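Local structure of DNR protein (2Z69) at the interface of chains A and B. The protein senses nitric oxide as a transcriptional regulator of dissimilative nitrate respiration, probably binding DNA through a domain absent from this sensor-domain fragment. Residues are numbered along the deposited sequence; one frame, centred on the assembly and turned at random. Chains: chain A/B, DNR protein.

The interface of chains A and B. Residues chain A 66, 79, 86-87, 140; chain B 150-153.
The C-terminal tail of one sensor domain, B:Thr150 to B:Leu153, lies against the beta barrel of the partner, of the cyclic nucleotide-binding fold. It runs between strands 64-67, 79-81 and 85-87 of chain A and the dimerization helix 127-141, which brings A:Arg140 near its C-terminal end.

B:Leu151 supplies the apolar contact. Its CG stands between the backbone N and the carbonyl carbon (chi1 45°), and the branch CD1 points into the barrel. There B:Leu151 CD1 lies 3.6 Å from A:Ile66 CD1, the two side chains crossing at a slant, and 4.0 Å from A:Phe87 CB. The phenyl ring itself is turned away, so A:Phe87 takes part through its beta carbon.

On B:Thr150 the methyl CG2 faces the carboxylate of A:Glu79, 3.6 Å from OE1. A:Glu79 gets there on an extended chain, with CG trans to the backbone N (chi1 169°). The methyl offers the carboxylate no hydrogen bond, so this is a van der Waals contact.

B:Ser152 is held through its hydroxyl: OG donates to the backbone O of A:Thr86 at 3.2 Å. The donor approaches from above the carbonyl plane, 56° out of it, away from the lone-pair directions, which suggests a modest bond.

Bent at chi2 and chi3, A:Arg140 brings its guanidinium against the tail backbone. The carbonyl O of B:Ser152 lies obliquely off the guanidinium plane, 2.8 Å from both A:Arg140 NH1 and A:Arg140 NH2, but the N-H bonds point elsewhere and make no hydrogen bond. A charge-dipole attraction is possible, yet the fit is too close to rest anything on. B:Thr150 O lies at the guanidinium edge, in plane, though 3.6 Å from A:Arg140 NH1.

In the CRP/FNR family the effector pocket lies between barrel and dimerization helix, so the partner's tail probably fills or covers it, as does the symmetric twin. This docking may belong to the isolated sensor domain; the structure alone does not show the tail's path in the full-length protein.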
# COMPACT_ATOMS: atom_id res chain seq x y z
N ILE A 66 -20.10 -0.26 12.98
CA ILE A 66 -19.73 0.59 11.85
C ILE A 66 -20.48 0.13 10.64
O ILE A 66 -20.43 -1.05 10.30
CB ILE A 66 -18.20 0.57 11.54
CG1 ILE A 66 -17.39 0.87 12.81
CG2 ILE A 66 -17.89 1.56 10.40
CD1 ILE A 66 -15.85 0.63 12.69
N GLU A 79 -18.87 -3.73 10.12
CA GLU A 79 -18.10 -4.46 11.13
C GLU A 79 -18.55 -3.92 12.52
O GLU A 79 -19.30 -2.84 12.76
CB GLU A 79 -16.55 -4.23 10.93
CG GLU A 79 -15.67 -4.76 12.12
CD GLU A 79 -14.16 -4.47 11.98
OE1 GLU A 79 -13.62 -4.56 10.83
OE2 GLU A 79 -13.51 -4.16 13.02
N THR A 86 -8.46 -1.33 16.26
CA THR A 86 -8.53 0.07 15.79
C THR A 86 -9.61 0.18 14.76
O THR A 86 -10.05 -0.84 14.24
CB THR A 86 -7.24 0.56 15.10
OG1 THR A 86 -6.73 -0.49 14.25
CG2 THR A 86 -6.20 0.96 16.14
N PHE A 87 -10.08 1.40 14.51
CA PHE A 87 -10.97 1.64 13.40
C PHE A 87 -10.80 3.01 12.83
O PHE A 87 -10.32 3.93 13.52
CB PHE A 87 -12.46 1.35 13.74
CG PHE A 87 -13.01 2.19 14.87
CD1 PHE A 87 -12.84 1.79 16.19
CD2 PHE A 87 -13.78 3.32 14.61
CE1 PHE A 87 -13.38 2.53 17.22
CE2 PHE A 87 -14.30 4.07 15.63
CZ PHE A 87 -14.10 3.68 16.93
N ARG A 140 -5.41 -6.44 0.75
CA ARG A 140 -6.64 -5.84 0.22
C ARG A 140 -6.66 -5.81 -1.32
O ARG A 140 -7.69 -6.12 -1.93
CB ARG A 140 -6.85 -4.46 0.81
CG ARG A 140 -7.33 -4.54 2.24
CD ARG A 140 -6.86 -3.37 3.05
NE ARG A 140 -7.90 -2.36 3.20
CZ ARG A 140 -8.83 -2.40 4.15
NH1 ARG A 140 -9.74 -1.43 4.23
NH2 ARG A 140 -8.85 -3.39 5.03
N THR B 150 -14.75 -1.87 4.63
CA THR B 150 -14.13 -1.60 5.94
C THR B 150 -13.38 -0.28 5.95
O THR B 150 -12.89 0.18 4.92
CB THR B 150 -13.10 -2.69 6.32
OG1 THR B 150 -13.54 -3.98 5.89
CG2 THR B 150 -12.90 -2.70 7.82
N LEU B 151 -13.28 0.34 7.12
CA LEU B 151 -12.37 1.48 7.29
C LEU B 151 -11.18 1.18 8.23
O LEU B 151 -10.55 2.09 8.77
CB LEU B 151 -13.12 2.74 7.69
CG LEU B 151 -14.18 2.65 8.77
CD1 LEU B 151 -13.75 1.77 9.95
CD2 LEU B 151 -14.50 4.07 9.21
N SER B 152 -10.88 -0.10 8.39
CA SER B 152 -9.73 -0.55 9.14
C SER B 152 -8.72 -1.16 8.16
O SER B 152 -9.01 -1.31 6.97
CB SER B 152 -10.16 -1.58 10.18
OG SER B 152 -9.24 -1.65 11.25
N LEU B 153 -7.53 -1.48 8.67
CA LEU B 153 -6.48 -2.12 7.88
C LEU B 153 -6.36 -3.60 8.29
O LEU B 153 -7.36 -4.31 8.42
CB LEU B 153 -5.13 -1.39 8.04
CG LEU B 153 -4.66 -0.25 7.12
CD1 LEU B 153 -3.82 -0.78 5.99
CD2 LEU B 153 -5.78 0.59 6.56